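Local atomic coordinates of uncharacterized hypothetical protein (Bacteroides uniformis, PDB entry 4EIU), a protein that is of unknown function but belongs to the DUF3823 family, whose N-terminal domain is grouped with the transthyretin-like beta folds. Residues A[114-119]-A[135-140]; A[161-166]-A[234-239]; A[220-225]-A[238-243]. All coordinates share one frame; numbering follows the deposited sequence.

Contact 1 of 3, residues A[114-119]-A[135-140]; sequences FLNVEF and RVTRGV
R135 and E118 show how an antiparallel ladder sets two charges side by side. They form a hydrogen-bonded pair, and their side chains run the same way on one face of the sheet. The carboxylate of E118 lies at the edge of the R135 guanidinium, the two planes 77° apart. The resulting salt bridge, R135 NH1 to E118 OE2 at 3.4 Å, is weak, and OE2 lies equally near the aliphatic chain, 3.3 Å from R135 CD. E118 CG sits between the backbone N and the carbonyl carbon (chi1 62°), 3.9 Å from R135 CB. A water sits within hydrogen-bonding distance of E118 OE2, R135 O and T137 OG1.

V136 turns to the other face with V117. There its CG1 lies 4.0 Å from CD2 of L115, on a side of the hairpin packed against strands 162-170 and 216-225. T137 returns to the polar face beside N116. Their backbones exchange two hydrogen bonds, T137 N to N116 O at 2.9 Å and N116 N to T137 O at 2.8 Å, and a water links T137 OG1 to N116 ND2. R138 points away from strand 115-119; its NH2 forms a salt bridge with E196, while a water joins NH1 to F114 O. G139 N gives F114 O a straight bond of 2.9 Å, approaching from above the carbonyl plane, and the amide end of N116 lies close by, ND2 being 3.7 Å from G139 CA. Residues that alternate between a polar and an apolar face, on strands joined by regular cross-strand hydrogen bonds, are characteristic of an amphipathic antiparallel beta hairpin, here strands 115-126 and 129-138.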
loop_
_atom_site.group_PDB
_atom_site.type_symbol
_atom_site.label_atom_id
_atom_site.label_comp_id
_atom_site.label_asym_id
_atom_site.label_seq_id
_atom_site.Cartn_x
_atom_site.Cartn_y
_atom_site.Cartn_z
ATOM N N PHE A 114 4.829 -6.194 -0.748
ATOM C CA PHE A 114 4.532 -7.483 -1.319
ATOM C C PHE A 114 4.805 -7.513 -2.828
ATOM O O PHE A 114 5.307 -8.503 -3.351
ATOM C CB PHE A 114 3.061 -7.830 -1.107
ATOM C CG PHE A 114 2.625 -7.864 0.322
ATOM C CD1 PHE A 114 3.420 -8.433 1.292
ATOM C CD2 PHE A 114 1.393 -7.370 0.692
ATOM C CE1 PHE A 114 2.999 -8.491 2.611
ATOM C CE2 PHE A 114 0.970 -7.423 2.012
ATOM C CZ PHE A 114 1.770 -8.020 2.967
ATOM N N LEU A 115 4.446 -6.430 -3.506
ATOM C CA LEU A 115 4.486 -6.298 -4.984
ATOM C C LEU A 115 4.990 -4.925 -5.405
ATOM O O LEU A 115 4.789 -3.935 -4.700
ATOM C CB LEU A 115 3.081 -6.510 -5.574
ATOM C CG LEU A 115 2.355 -7.851 -5.298
ATOM C CD1 LEU A 115 0.906 -7.854 -5.829
ATOM C CD2 LEU A 115 3.110 -9.039 -5.926
ATOM N N ASN A 116 5.664 -4.892 -6.545
ATOM C CA ASN A 116 5.957 -3.684 -7.255
ATOM C C ASN A 116 5.087 -3.651 -8.489
ATOM O O ASN A 116 4.961 -4.659 -9.204
ATOM C CB ASN A 116 7.429 -3.652 -7.640
ATOM C CG ASN A 116 8.338 -3.541 -6.442
ATOM O OD1 ASN A 116 8.011 -2.881 -5.462
ATOM N ND2 ASN A 116 9.501 -4.147 -6.532
ATOM N N VAL A 117 4.498 -2.500 -8.747
ATOM C CA VAL A 117 3.529 -2.354 -9.831
ATOM C C VAL A 117 3.866 -1.110 -10.618
ATOM O O VAL A 117 3.967 -0.036 -10.041
ATOM C CB VAL A 117 2.091 -2.205 -9.291
ATOM C CG1 VAL A 117 1.087 -2.117 -10.456
ATOM C CG2 VAL A 117 1.752 -3.318 -8.295
ATOM N N GLU A 118 4.029 -1.247 -11.933
ATOM C CA GLU A 118 4.388 -0.102 -12.766
ATOM C C GLU A 118 3.660 -0.159 -14.092
ATOM O O GLU A 118 3.261 -1.236 -14.554
ATOM C CB GLU A 118 5.897 -0.092 -13.024
ATOM C CG GLU A 118 6.378 -1.336 -13.780
ATOM C CD GLU A 118 7.878 -1.545 -13.720
ATOM O OE1 GLU A 118 8.623 -0.572 -13.992
ATOM O OE2 GLU A 118 8.308 -2.697 -13.437
ATOM N N PHE A 119 3.501 1.005 -14.705
ATOM C CA PHE A 119 3.116 1.072 -16.125
ATOM C C PHE A 119 4.337 0.833 -17.001
ATOM O O PHE A 119 5.451 1.181 -16.620
ATOM C CB PHE A 119 2.519 2.426 -16.445
ATOM C CG PHE A 119 1.155 2.638 -15.864
ATOM C CD1 PHE A 119 0.076 1.854 -16.287
ATOM C CD2 PHE A 119 0.936 3.629 -14.913
ATOM C CE1 PHE A 119 -1.198 2.064 -15.781
ATOM C CE2 PHE A 119 -0.332 3.839 -14.392
ATOM C CZ PHE A 119 -1.404 3.060 -14.824
ATOM N N ARG A 135 2.998 -3.912 -15.369
ATOM C CA ARG A 135 3.930 -4.978 -15.001
ATOM C C ARG A 135 3.941 -5.173 -13.485
ATOM O O ARG A 135 4.296 -4.261 -12.752
ATOM C CB ARG A 135 5.336 -4.693 -15.520
ATOM C CG ARG A 135 6.295 -5.846 -15.256
ATOM C CD ARG A 135 7.753 -5.425 -15.278
ATOM N NE ARG A 135 8.215 -5.367 -16.638
ATOM C CZ ARG A 135 8.666 -4.297 -17.300
ATOM N NH1 ARG A 135 8.794 -3.095 -16.753
ATOM N NH2 ARG A 135 9.020 -4.461 -18.555
ATOM N N VAL A 136 3.554 -6.365 -13.025
ATOM C CA VAL A 136 3.605 -6.712 -11.601
ATOM C C VAL A 136 4.775 -7.650 -11.294
ATOM O O VAL A 136 4.968 -8.689 -11.950
ATOM C CB VAL A 136 2.281 -7.338 -11.122
ATOM C CG1 VAL A 136 2.346 -7.697 -9.625
ATOM C CG2 VAL A 136 1.120 -6.388 -11.419
ATOM N N THR A 137 5.559 -7.292 -10.287
ATOM C CA THR A 137 6.648 -8.166 -9.796
ATOM C C THR A 137 6.618 -8.278 -8.283
ATOM O O THR A 137 6.025 -7.442 -7.599
ATOM C CB THR A 137 8.051 -7.656 -10.241
ATOM O OG1 THR A 137 8.167 -6.271 -9.922
ATOM C CG2 THR A 137 8.296 -7.848 -11.769
ATOM N N ARG A 138 7.255 -9.312 -7.746
ATOM C CA ARG A 138 7.406 -9.453 -6.291
ATOM C C ARG A 138 8.232 -8.312 -5.699
ATOM O O ARG A 138 9.277 -7.971 -6.230
ATOM C CB ARG A 138 8.076 -10.782 -5.963
ATOM C CG ARG A 138 7.278 -12.011 -6.338
ATOM C CD ARG A 138 5.994 -12.128 -5.527
ATOM N NE ARG A 138 5.242 -13.326 -5.893
ATOM C CZ ARG A 138 4.024 -13.602 -5.424
ATOM N NH1 ARG A 138 3.464 -12.806 -4.557
ATOM N NH2 ARG A 138 3.366 -14.693 -5.798
ATOM N N GLY A 139 7.770 -7.715 -4.614
ATOM C CA GLY A 139 8.517 -6.627 -3.991
ATOM C C GLY A 139 9.541 -7.169 -2.994
ATOM O O GLY A 139 10.470 -6.455 -2.596
ATOM N N VAL A 140 9.324 -8.407 -2.548
ATOM C CA VAL A 140 10.178 -9.107 -1.596
ATOM C C VAL A 140 10.157 -10.565 -2.041
ATOM O O VAL A 140 9.134 -11.037 -2.566
ATOM C CB VAL A 140 9.628 -8.998 -0.178
ATOM C CG1 VAL A 140 8.204 -9.554 -0.077
ATOM C CG2 VAL A 140 10.556 -9.692 0.802
HETATM O O HOH W 1 4.702 -11.026 -2.583
HETATM O O HOH W 2 11.493 -4.435 -4.048
HETATM O O HOH W 3 10.472 -5.553 -9.078
HETATM O O HOH W 4 6.866 -4.411 -11.625
#

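Contact 2 of 3, residues A[161-166]-A[234-239]; sequences NVTDIQ and GTRRWN
D164 and W238 form the tight part of a contact made through side chains alone, the backbones being well apart. The indole NE1 points straight at D164 OD2, 2.8 Å away with an N-H...O angle of 175°. The carboxylate oxygen lies in the ring plane and receives the proton on its syn lone pair, while the carboxylate itself stands nearly perpendicular to the ring. The same OD2 accepts a second bond, from Q166 NE2 at 2.7 Å, which arrives from above the carboxylate plane. Q166 folds back at chi2 (-64°), a bend that accompanies the return of its amide to D164, and its CG rests 3.5 Å from W238 NE1, approaching the ring obliquely.

The other half is looser and wetter. R236, bent at chi3, brings its NH1 to T163 OG1, to which it donates at 2.8 Å, with the acceptor tilted 16° from the guanidinium plane. T163 OG1 in turn donates to D164 OD1, so the hydroxyl bridges arginine and carboxylate. D164 and R236 do not pair directly: D164 OD1 and R236 NH1 stay 4.3 Å apart, and a water fills in, donating to OD1 and accepting from R236 NH2 at 3.0 Å. R236 NH1 also bonds to I225 O, and OD1 has its own salt bridge with R224.

An alanine in place of D164 would probably leave the W238 indole N-H without its acceptor and R224 NE without its charged mate, and set the Q166 amide free to turn. With two arginines nearby and several donors directed at its oxygens, D164 is likely to carry a stabilised negative charge, gathering the loop before strand 239-247 onto strand 162-170.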
loop_
_atom_site.group_PDB
_atom_site.type_symbol
_atom_site.label_atom_id
_atom_site.label_comp_id
_atom_site.label_asym_id
_atom_site.label_seq_id
_atom_site.Cartn_x
_atom_site.Cartn_y
_atom_site.Cartn_z
ATOM N N ASN A 161 -0.540 -15.746 -3.392
ATOM C CA ASN A 161 -1.203 -15.625 -4.691
ATOM C C ASN A 161 -1.526 -14.146 -4.994
ATOM O O ASN A 161 -2.095 -13.437 -4.156
ATOM C CB ASN A 161 -2.523 -16.412 -4.754
ATOM C CG ASN A 161 -2.329 -17.928 -4.695
ATOM O OD1 ASN A 161 -1.253 -18.438 -4.937
ATOM N ND2 ASN A 161 -3.380 -18.631 -4.350
ATOM N N VAL A 162 -1.120 -13.682 -6.172
ATOM C CA VAL A 162 -1.582 -12.405 -6.692
ATOM C C VAL A 162 -3.025 -12.597 -7.173
ATOM O O VAL A 162 -3.276 -13.370 -8.094
ATOM C CB VAL A 162 -0.688 -11.895 -7.825
ATOM C CG1 VAL A 162 -1.229 -10.554 -8.367
ATOM C CG2 VAL A 162 0.755 -11.767 -7.357
ATOM N N THR A 163 -3.949 -11.852 -6.574
ATOM C CA THR A 163 -5.396 -12.092 -6.728
ATOM C C THR A 163 -6.023 -11.206 -7.791
ATOM O O THR A 163 -7.052 -11.561 -8.358
ATOM C CB THR A 163 -6.148 -11.912 -5.372
ATOM O OG1 THR A 163 -5.996 -10.561 -4.881
ATOM C CG2 THR A 163 -5.586 -12.893 -4.291
ATOM N N ASP A 164 -5.436 -10.039 -8.058
ATOM C CA ASP A 164 -6.045 -9.097 -8.998
ATOM C C ASP A 164 -5.122 -7.963 -9.390
ATOM O O ASP A 164 -4.177 -7.679 -8.667
ATOM C CB ASP A 164 -7.369 -8.516 -8.444
ATOM C CG ASP A 164 -7.205 -7.790 -7.112
ATOM O OD1 ASP A 164 -7.258 -8.466 -6.074
ATOM O OD2 ASP A 164 -7.085 -6.543 -7.115
ATOM N N ILE A 165 -5.407 -7.355 -10.550
ATOM C CA ILE A 165 -4.861 -6.070 -10.951
ATOM C C ILE A 165 -6.019 -5.096 -11.092
ATOM O O ILE A 165 -7.067 -5.441 -11.634
ATOM C CB ILE A 165 -4.133 -6.113 -12.306
ATOM C CG1 ILE A 165 -2.808 -6.869 -12.173
ATOM C CG2 ILE A 165 -3.887 -4.684 -12.832
ATOM C CD1 ILE A 165 -2.167 -7.246 -13.500
ATOM N N GLN A 166 -5.824 -3.869 -10.626
ATOM C CA GLN A 166 -6.837 -2.820 -10.789
ATOM C C GLN A 166 -6.269 -1.770 -11.700
ATOM O O GLN A 166 -5.069 -1.474 -11.616
ATOM C CB GLN A 166 -7.161 -2.166 -9.441
ATOM C CG GLN A 166 -7.611 -3.143 -8.366
ATOM C CD GLN A 166 -8.911 -3.812 -8.715
ATOM O OE1 GLN A 166 -9.851 -3.145 -9.160
ATOM N NE2 GLN A 166 -8.988 -5.135 -8.513
ATOM N N GLY A 234 -8.892 -8.887 7.557
ATOM C CA GLY A 234 -9.648 -9.036 6.320
ATOM C C GLY A 234 -9.229 -8.039 5.233
ATOM O O GLY A 234 -9.610 -8.247 4.101
ATOM N N THR A 235 -8.439 -6.986 5.534
ATOM C CA THR A 235 -8.043 -6.007 4.539
ATOM C C THR A 235 -6.824 -6.425 3.777
ATOM O O THR A 235 -5.734 -6.445 4.320
ATOM C CB THR A 235 -7.777 -4.620 5.171
ATOM O OG1 THR A 235 -8.846 -4.314 6.054
ATOM C CG2 THR A 235 -7.672 -3.540 4.098
ATOM N N ARG A 236 -7.002 -6.733 2.493
ATOM C CA ARG A 236 -5.876 -7.075 1.640
ATOM C C ARG A 236 -5.499 -5.845 0.827
ATOM O O ARG A 236 -6.235 -5.410 -0.044
ATOM C CB ARG A 236 -6.210 -8.275 0.758
ATOM C CG ARG A 236 -6.667 -9.482 1.566
ATOM C CD ARG A 236 -6.833 -10.741 0.717
ATOM N NE ARG A 236 -7.913 -10.630 -0.284
ATOM C CZ ARG A 236 -7.743 -10.410 -1.598
ATOM N NH1 ARG A 236 -6.549 -10.243 -2.174
ATOM N NH2 ARG A 236 -8.804 -10.328 -2.363
ATOM N N ARG A 237 -4.346 -5.275 1.155
ATOM C CA ARG A 237 -3.973 -3.942 0.686
ATOM C C ARG A 237 -3.184 -4.020 -0.625
ATOM O O ARG A 237 -2.321 -4.884 -0.791
ATOM C CB ARG A 237 -3.145 -3.229 1.723
ATOM C CG ARG A 237 -3.817 -3.121 3.094
ATOM C CD ARG A 237 -3.010 -2.308 4.140
ATOM N NE ARG A 237 -3.760 -2.475 5.364
ATOM C CZ ARG A 237 -4.582 -1.628 5.908
ATOM N NH1 ARG A 237 -4.669 -0.355 5.475
ATOM N NH2 ARG A 237 -5.310 -2.072 6.927
ATOM N N TRP A 238 -3.535 -3.135 -1.556
ATOM C CA TRP A 238 -2.791 -2.958 -2.812
ATOM C C TRP A 238 -1.474 -2.272 -2.697
ATOM O O TRP A 238 -1.298 -1.254 -1.977
ATOM C CB TRP A 238 -3.645 -2.201 -3.838
ATOM C CG TRP A 238 -4.847 -2.947 -4.345
ATOM C CD1 TRP A 238 -4.886 -4.044 -5.202
ATOM C CD2 TRP A 238 -6.245 -2.674 -4.029
ATOM N NE1 TRP A 238 -6.171 -4.424 -5.448
ATOM C CE2 TRP A 238 -7.031 -3.642 -4.788
ATOM C CE3 TRP A 238 -6.906 -1.693 -3.285
ATOM C CZ2 TRP A 238 -8.405 -3.666 -4.731
ATOM C CZ3 TRP A 238 -8.301 -1.736 -3.228
ATOM C CH2 TRP A 238 -9.024 -2.701 -3.923
ATOM N N ASN A 239 -0.539 -2.779 -3.501
ATOM C CA ASN A 239 0.591 -1.977 -3.980
ATOM C C ASN A 239 0.220 -1.235 -5.261
ATOM O O ASN A 239 -0.615 -1.699 -6.034
ATOM C CB ASN A 239 1.838 -2.824 -4.195
ATOM C CG ASN A 239 2.368 -3.389 -2.881
ATOM O OD1 ASN A 239 2.228 -4.579 -2.634
ATOM N ND2 ASN A 239 2.939 -2.538 -2.042
HETATM O O HOH W 5 -9.093 -9.903 -5.283
#

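Contact 3 of 3, residues A[220-225]-A[238-243]; sequences RAAARI and WNYSEP
A222 and Y240 are paired across two neighbouring antiparallel strands, 216-225 and 239-247, the latter at the edge of a four-stranded sheet. Backbone hydrogen bonds set the register: A223 and N239 exchange two, from N239 N to A223 O and from A223 N to N239 O, and S241 N donates to A221 O. Beyond them S241 takes over with its side chain, OG accepting from A221 N at 3.0 Å and donating to E242 O.

Packing against flat groups supplies the second kind of contact. A222 CB lies over the Y240 ring, 4.1 Å from its centroid, a CH-pi contact. R224 lays its chain, extended from CG to NE, across one face of the W238 indole: CD is 3.7 Å from the centroid of the five-membered ring, and the guanidinium, which also forms a salt bridge with D164, has W238 CZ2 over its centre. R220 is also extended, and its guanidinium, 32° from the plane of the Y240 ring, has Y240 CD1 over its centre.

The third kind is an arginine capturing a carbonyl: R220 NE donates in the guanidinium plane to S241 O, 2.8 Å away at an N-H...O angle of 174°.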
loop_
_atom_site.group_PDB
_atom_site.type_symbol
_atom_site.label_atom_id
_atom_site.label_comp_id
_atom_site.label_asym_id
_atom_site.label_seq_id
_atom_site.Cartn_x
_atom_site.Cartn_y
_atom_site.Cartn_z
ATOM N N ARG A 220 -4.141 4.724 -12.834
ATOM C CA ARG A 220 -3.164 4.141 -11.932
ATOM C C ARG A 220 -3.395 2.636 -11.804
ATOM O O ARG A 220 -4.542 2.189 -11.779
ATOM C CB ARG A 220 -3.307 4.779 -10.571
ATOM C CG ARG A 220 -2.086 4.701 -9.686
ATOM C CD ARG A 220 -2.350 5.497 -8.423
ATOM N NE ARG A 220 -1.242 5.426 -7.482
ATOM C CZ ARG A 220 -1.314 5.748 -6.188
ATOM N NH1 ARG A 220 -2.446 6.168 -5.637
ATOM N NH2 ARG A 220 -0.233 5.618 -5.416
ATOM N N ALA A 221 -2.303 1.884 -11.705
ATOM C CA ALA A 221 -2.372 0.427 -11.551
ATOM C C ALA A 221 -2.148 0.055 -10.119
ATOM O O ALA A 221 -1.485 0.783 -9.361
ATOM C CB ALA A 221 -1.375 -0.271 -12.465
ATOM N N ALA A 222 -2.760 -1.058 -9.722
ATOM C CA ALA A 222 -2.592 -1.598 -8.409
ATOM C C ALA A 222 -2.703 -3.103 -8.486
ATOM O O ALA A 222 -3.355 -3.619 -9.385
ATOM C CB ALA A 222 -3.621 -1.025 -7.431
ATOM N N ALA A 223 -2.028 -3.792 -7.559
ATOM C CA ALA A 223 -2.111 -5.272 -7.459
ATOM C C ALA A 223 -1.918 -5.688 -5.995
ATOM O O ALA A 223 -1.327 -4.948 -5.169
ATOM C CB ALA A 223 -1.120 -5.941 -8.361
ATOM N N ARG A 224 -2.529 -6.806 -5.637
ATOM C CA ARG A 224 -2.398 -7.297 -4.280
ATOM C C ARG A 224 -2.324 -8.809 -4.237
ATOM O O ARG A 224 -2.615 -9.498 -5.232
ATOM C CB ARG A 224 -3.552 -6.791 -3.441
ATOM C CG ARG A 224 -4.911 -7.276 -3.905
ATOM C CD ARG A 224 -5.989 -6.817 -2.967
ATOM N NE ARG A 224 -7.301 -7.091 -3.528
ATOM C CZ ARG A 224 -8.448 -6.833 -2.924
ATOM N NH1 ARG A 224 -8.478 -6.252 -1.742
ATOM N NH2 ARG A 224 -9.589 -7.139 -3.537
ATOM N N ILE A 225 -1.923 -9.300 -3.076
ATOM C CA ILE A 225 -1.833 -10.712 -2.783
ATOM C C ILE A 225 -2.951 -11.159 -1.853
ATOM O O ILE A 225 -3.679 -10.339 -1.319
ATOM C CB ILE A 225 -0.431 -11.127 -2.226
ATOM C CG1 ILE A 225 -0.097 -10.452 -0.889
ATOM C CG2 ILE A 225 0.629 -10.810 -3.264
ATOM C CD1 ILE A 225 1.061 -11.096 -0.097
ATOM N N TRP A 238 -3.535 -3.135 -1.556
ATOM C CA TRP A 238 -2.791 -2.958 -2.812
ATOM C C TRP A 238 -1.474 -2.272 -2.697
ATOM O O TRP A 238 -1.298 -1.254 -1.977
ATOM C CB TRP A 238 -3.645 -2.201 -3.838
ATOM C CG TRP A 238 -4.847 -2.947 -4.345
ATOM C CD1 TRP A 238 -4.886 -4.044 -5.202
ATOM C CD2 TRP A 238 -6.245 -2.674 -4.029
ATOM N NE1 TRP A 238 -6.171 -4.424 -5.448
ATOM C CE2 TRP A 238 -7.031 -3.642 -4.788
ATOM C CE3 TRP A 238 -6.906 -1.693 -3.285
ATOM C CZ2 TRP A 238 -8.405 -3.666 -4.731
ATOM C CZ3 TRP A 238 -8.301 -1.736 -3.228
ATOM C CH2 TRP A 238 -9.024 -2.701 -3.923
ATOM N N ASN A 239 -0.539 -2.779 -3.501
ATOM C CA ASN A 239 0.591 -1.977 -3.980
ATOM C C ASN A 239 0.220 -1.235 -5.261
ATOM O O ASN A 239 -0.615 -1.699 -6.034
ATOM C CB ASN A 239 1.838 -2.824 -4.195
ATOM C CG ASN A 239 2.368 -3.389 -2.881
ATOM O OD1 ASN A 239 2.228 -4.579 -2.634
ATOM N ND2 ASN A 239 2.939 -2.538 -2.042
ATOM N N TYR A 240 0.831 -0.063 -5.443
ATOM C CA TYR A 240 0.399 0.890 -6.438
ATOM C C TYR A 240 1.533 1.377 -7.311
ATOM O O TYR A 240 2.661 1.531 -6.842
ATOM C CB TYR A 240 -0.177 2.145 -5.747
ATOM C CG TYR A 240 -1.619 2.072 -5.261
ATOM C CD1 TYR A 240 -2.657 2.485 -6.081
ATOM C CD2 TYR A 240 -1.929 1.692 -3.956
ATOM C CE1 TYR A 240 -3.972 2.464 -5.644
ATOM C CE2 TYR A 240 -3.239 1.651 -3.528
ATOM C CZ TYR A 240 -4.256 2.098 -4.376
ATOM O OH TYR A 240 -5.572 2.094 -3.930
ATOM N N SER A 241 1.187 1.686 -8.565
ATOM C CA SER A 241 2.049 2.417 -9.469
ATOM C C SER A 241 1.976 3.914 -9.218
ATOM O O SER A 241 1.205 4.391 -8.379
ATOM C CB SER A 241 1.653 2.133 -10.908
ATOM O OG SER A 241 0.483 2.856 -11.270
ATOM N N GLU A 242 2.788 4.648 -9.959
ATOM C CA GLU A 242 2.626 6.090 -10.053
ATOM C C GLU A 242 1.387 6.368 -10.898
ATOM O O GLU A 242 1.064 5.563 -11.788
ATOM C CB GLU A 242 3.838 6.737 -10.708
ATOM C CG GLU A 242 5.072 6.803 -9.819
ATOM C CD GLU A 242 6.293 7.221 -10.615
ATOM O OE1 GLU A 242 6.285 8.339 -11.173
ATOM O OE2 GLU A 242 7.245 6.418 -10.732
ATOM N N PRO A 243 0.672 7.472 -10.602
ATOM C CA PRO A 243 -0.413 7.892 -11.503
ATOM C C PRO A 243 0.116 8.421 -12.827
ATOM O O PRO A 243 1.279 8.798 -12.928
ATOM C CB PRO A 243 -1.131 8.999 -10.722
ATOM C CG PRO A 243 -0.148 9.510 -9.748
ATOM C CD PRO A 243 0.799 8.372 -9.436
#

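Overall arrangement
Contacts 1 and 3 are both antiparallel strand pairings, yet they belong to different sheets that pack on each other: L115 and V117 on one meet A223 and A221 on the other. Contact 3 is the buried one, whereas contact 1 keeps a polar, partly exposed face of charges and waters behind its apolar side. Contact 2 joins a loop to strand 162-170 without any strand pairing and relies on side-chain hydrogen bonds. It shares W238 and N239 with contact 3, and strands 162-170 and 216-225 are neighbours in one sheet, where Q166 N probably bonds to A222 O. N239 also ties the sheets together, its OD1 probably accepting from L115 N of contact 1.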